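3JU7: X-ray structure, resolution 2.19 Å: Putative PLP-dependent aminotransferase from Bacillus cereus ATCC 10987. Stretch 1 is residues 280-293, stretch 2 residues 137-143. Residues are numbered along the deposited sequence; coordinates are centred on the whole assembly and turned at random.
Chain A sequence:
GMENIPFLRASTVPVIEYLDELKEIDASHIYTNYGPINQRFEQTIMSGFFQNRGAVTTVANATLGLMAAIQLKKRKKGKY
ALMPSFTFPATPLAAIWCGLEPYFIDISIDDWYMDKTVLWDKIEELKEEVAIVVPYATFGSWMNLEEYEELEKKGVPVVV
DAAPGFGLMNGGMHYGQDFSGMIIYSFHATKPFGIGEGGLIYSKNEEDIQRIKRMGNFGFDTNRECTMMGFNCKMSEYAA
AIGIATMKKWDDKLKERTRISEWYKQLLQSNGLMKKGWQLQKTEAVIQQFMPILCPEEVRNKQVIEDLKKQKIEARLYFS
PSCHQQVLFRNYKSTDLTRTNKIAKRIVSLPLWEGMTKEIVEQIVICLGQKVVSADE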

# COMPACT_ATOMS: atom_id res chain seq x y z
N LEU A 280 -25.96 3.89 23.68
CA LEU A 280 -25.15 3.02 22.86
C LEU A 280 -25.77 2.89 21.47
O LEU A 280 -26.92 3.30 21.25
CB LEU A 280 -25.02 1.65 23.53
CG LEU A 280 -24.43 1.71 24.95
CD1 LEU A 280 -24.74 0.43 25.71
CD2 LEU A 280 -22.92 1.97 24.90
N GLN A 281 -25.01 2.33 20.54
CA GLN A 281 -25.48 2.13 19.17
C GLN A 281 -26.63 1.12 19.11
O GLN A 281 -26.60 0.11 19.79
CB GLN A 281 -24.31 1.65 18.30
CG GLN A 281 -24.57 1.49 16.81
CD GLN A 281 -23.27 1.14 16.06
OE1 GLN A 281 -22.35 0.61 16.67
NE2 GLN A 281 -23.21 1.42 14.77
N LYS A 282 -27.64 1.39 18.30
CA LYS A 282 -28.71 0.43 18.11
C LYS A 282 -28.24 -0.56 17.03
O LYS A 282 -28.27 -0.24 15.83
CB LYS A 282 -30.01 1.11 17.72
N THR A 283 -27.78 -1.73 17.45
CA THR A 283 -27.33 -2.75 16.49
C THR A 283 -27.45 -4.16 17.06
O THR A 283 -27.42 -4.34 18.27
CB THR A 283 -25.87 -2.44 15.97
OG1 THR A 283 -25.52 -3.37 14.94
CG2 THR A 283 -24.82 -2.49 17.09
N GLU A 284 -27.58 -5.16 16.20
CA GLU A 284 -27.76 -6.55 16.67
C GLU A 284 -26.46 -7.18 17.18
O GLU A 284 -26.49 -8.05 18.02
CB GLU A 284 -28.27 -7.45 15.54
CG GLU A 284 -29.58 -7.08 14.88
CD GLU A 284 -29.96 -8.09 13.79
OE1 GLU A 284 -30.06 -9.30 14.12
OE2 GLU A 284 -30.14 -7.69 12.61
N ALA A 285 -25.33 -6.77 16.63
CA ALA A 285 -24.06 -7.40 16.95
C ALA A 285 -22.96 -6.41 16.63
O ALA A 285 -23.07 -5.62 15.70
CB ALA A 285 -23.89 -8.69 16.14
N VAL A 286 -21.90 -6.42 17.44
CA VAL A 286 -20.81 -5.51 17.24
C VAL A 286 -19.54 -6.17 17.75
O VAL A 286 -19.59 -6.92 18.69
CB VAL A 286 -21.06 -4.14 17.96
CG1 VAL A 286 -21.20 -4.35 19.44
CG2 VAL A 286 -19.92 -3.15 17.67
N ILE A 287 -18.42 -5.92 17.10
CA ILE A 287 -17.13 -6.28 17.67
C ILE A 287 -16.41 -4.94 17.91
O ILE A 287 -16.39 -4.07 17.03
CB ILE A 287 -16.33 -7.23 16.77
CG1 ILE A 287 -15.06 -7.64 17.46
CG2 ILE A 287 -15.97 -6.61 15.38
CD1 ILE A 287 -14.31 -8.65 16.67
N GLN A 288 -15.85 -4.77 19.10
CA GLN A 288 -15.45 -3.43 19.53
C GLN A 288 -13.93 -3.11 19.61
O GLN A 288 -13.15 -3.73 20.33
CB GLN A 288 -16.13 -3.11 20.84
CG GLN A 288 -17.64 -3.25 20.73
CD GLN A 288 -18.31 -2.41 21.74
OE1 GLN A 288 -17.99 -2.48 22.92
NE2 GLN A 288 -19.22 -1.57 21.29
N GLN A 289 -13.58 -2.11 18.83
CA GLN A 289 -12.25 -1.52 18.77
C GLN A 289 -12.07 -0.58 19.97
O GLN A 289 -10.98 -0.39 20.46
CB GLN A 289 -12.19 -0.70 17.47
CG GLN A 289 -10.91 -0.11 17.12
CD GLN A 289 -10.98 0.57 15.78
OE1 GLN A 289 -9.99 1.14 15.32
NE2 GLN A 289 -12.17 0.56 15.15
N PHE A 290 -13.16 0.06 20.35
CA PHE A 290 -13.26 0.98 21.48
C PHE A 290 -14.76 0.98 21.83
O PHE A 290 -15.53 0.25 21.19
CB PHE A 290 -12.77 2.40 21.14
CG PHE A 290 -13.28 2.94 19.82
CD1 PHE A 290 -14.53 3.55 19.73
CD2 PHE A 290 -12.48 2.86 18.67
CE1 PHE A 290 -15.00 4.07 18.51
CE2 PHE A 290 -12.92 3.39 17.43
CZ PHE A 290 -14.17 4.01 17.34
N MSE A 291 -15.17 1.73 22.86
CA MSE A 291 -16.56 1.72 23.31
C MSE A 291 -17.19 3.04 22.87
O MSE A 291 -16.93 4.10 23.46
CB MSE A 291 -16.64 1.49 24.83
CG MSE A 291 -18.02 1.69 25.44
SE MSE A 291 -19.42 0.66 24.60
CE MSE A 291 -18.73 -1.05 25.07
N PRO A 292 -17.99 3.01 21.80
CA PRO A 292 -18.66 4.22 21.37
C PRO A 292 -19.91 4.49 22.20
O PRO A 292 -20.64 3.55 22.54
CB PRO A 292 -19.01 3.95 19.90
CG PRO A 292 -18.51 2.59 19.59
CD PRO A 292 -18.29 1.89 20.90
N ILE A 293 -20.16 5.76 22.52
CA ILE A 293 -21.33 6.11 23.32
C ILE A 293 -21.71 7.56 23.07
O ILE A 293 -20.85 8.41 22.80
CB ILE A 293 -21.09 5.84 24.83
CG1 ILE A 293 -22.43 5.81 25.59
CG2 ILE A 293 -20.14 6.89 25.43
CD1 ILE A 293 -22.32 5.30 26.99
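Stretch 2 137-143: ATFGSWM

Stretch 2, residues 137-143, lies on stretch 1 as an irregular segment without regular helix or strand. Its apolar centre is Phe139, the residue of stretch 2 most covered by stretch 1. The CA-to-CB bond of Phe139 points toward stretch 1, and chi1 is in the m well. Pro292 packs over one face of the ring: Pro292 CB is 4.1 Å from the ring centroid of Phe139, a CH-pi contact. Pro292 CG also comes to 3.7 Å from Phe139 CD2. Phe290 adds an aromatic contact in offset edge-to-face geometry, its edge directed toward the face of Phe139. The two ring centroids are 5.7 Å apart and the planes are inclined at 72°. The closest atoms of this pair are Phe290 CZ and Phe139 CD1, at 3.9 Å.

Next to this centre the backbones meet. Val286 and Ser141 form a single beta bridge, with Val286 CA 4.1 Å from Ser141 CA. The segments run antiparallel here: Ala285 lies nearest Trp142, and Ile287 nearest Gly140. Ile287 N donates to Gly140 O at 3.0 Å with good geometry. On the other side of the bridge, Trp142 N donates to Ala285 O at 3.0 Å, but this bond is bent and weak. Two CA-H...O contacts supplement them: Val286 CA to Gly140 O at 3.4 Å, and Ser141 CA to Ala285 O at 3.3 Å.

Phe139 and Gly140 both have positive phi, 58° and 70°. This conformation favours glycine at Gly140. An ideal CB on Gly140 would also point toward stretch 1 and lie 2.6 Å from Ile287 O, a clash. The missing side chain thus lets the backbones approach. Val286 CG2 lies 3.1 Å from Phe139 O, a tight contact.

Trp142 extends the contact on the far side of the bridge from Phe139. Trp142 CB is 4.2 Å from Ala285 CB. Glu284 OE2 approaches the indole obliquely, 3.9 Å from Trp142 CD1.

The polar edge is formed by Gln281, Thr283 and a water. Gln281 is extended, with chi1 and chi2 both t, and reaches the backbone of stretch 2 at Thr138. Gln281 NE2 donates to Thr138 O at 3.1 Å, and Gln281 OE1 lies at the edge of the Phe139 ring, 3.8 Å from Phe139 CB. Thr138 O also accepts from Ser141 OG at 2.5 Å, within stretch 2. Thr283 OG1 is 3.5 Å from Ser141 CB. Water 1 links the outer end: it donates to Trp142 O at 2.6 Å and accepts from Glu284 N at 3.0 Å.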

# COMPACT_ATOMS: atom_id res chain seq x y z
N ALA A 137 -19.99 0.14 7.80
CA ALA A 137 -20.64 -0.64 8.84
C ALA A 137 -20.14 -0.11 10.19
O ALA A 137 -19.32 -0.73 10.89
CB ALA A 137 -20.35 -2.12 8.66
N THR A 138 -20.67 1.05 10.54
CA THR A 138 -20.19 1.87 11.65
C THR A 138 -19.85 1.09 12.90
O THR A 138 -20.68 0.33 13.42
CB THR A 138 -21.25 2.96 12.00
OG1 THR A 138 -21.61 3.64 10.80
CG2 THR A 138 -20.76 3.94 13.06
N PHE A 139 -18.61 1.30 13.34
CA PHE A 139 -18.05 0.76 14.59
C PHE A 139 -18.08 -0.77 14.68
O PHE A 139 -18.27 -1.35 15.75
CB PHE A 139 -18.71 1.42 15.80
CG PHE A 139 -18.66 2.97 15.80
CD1 PHE A 139 -17.53 3.66 15.41
CD2 PHE A 139 -19.72 3.70 16.28
CE1 PHE A 139 -17.48 5.04 15.46
CE2 PHE A 139 -19.68 5.07 16.34
CZ PHE A 139 -18.56 5.75 15.93
N GLY A 140 -17.89 -1.43 13.54
CA GLY A 140 -17.74 -2.91 13.51
C GLY A 140 -19.05 -3.60 13.82
O GLY A 140 -19.09 -4.61 14.49
N SER A 141 -20.14 -3.07 13.32
CA SER A 141 -21.44 -3.52 13.72
C SER A 141 -22.14 -4.19 12.57
O SER A 141 -21.65 -4.21 11.42
CB SER A 141 -22.26 -2.33 14.23
OG SER A 141 -22.50 -1.42 13.19
N TRP A 142 -23.30 -4.73 12.88
CA TRP A 142 -24.04 -5.51 11.92
C TRP A 142 -25.01 -4.65 11.14
O TRP A 142 -26.20 -4.60 11.45
CB TRP A 142 -24.76 -6.61 12.65
CG TRP A 142 -25.23 -7.68 11.81
CD1 TRP A 142 -26.47 -7.80 11.25
CD2 TRP A 142 -24.50 -8.86 11.46
NE1 TRP A 142 -26.55 -8.98 10.57
CE2 TRP A 142 -25.36 -9.65 10.67
CE3 TRP A 142 -23.21 -9.32 11.74
CZ2 TRP A 142 -24.96 -10.87 10.13
CZ3 TRP A 142 -22.80 -10.53 11.21
CH2 TRP A 142 -23.67 -11.30 10.40
N MSE A 143 -24.48 -3.95 10.15
CA MSE A 143 -25.29 -3.17 9.20
C MSE A 143 -25.81 -4.13 8.16
O MSE A 143 -25.05 -4.68 7.36
CB MSE A 143 -24.45 -2.11 8.52
CG MSE A 143 -25.21 -1.28 7.51
SE MSE A 143 -24.03 -0.02 6.68
CE MSE A 143 -22.98 -1.22 5.54
O HOH W 1 -28.08 -4.63 13.31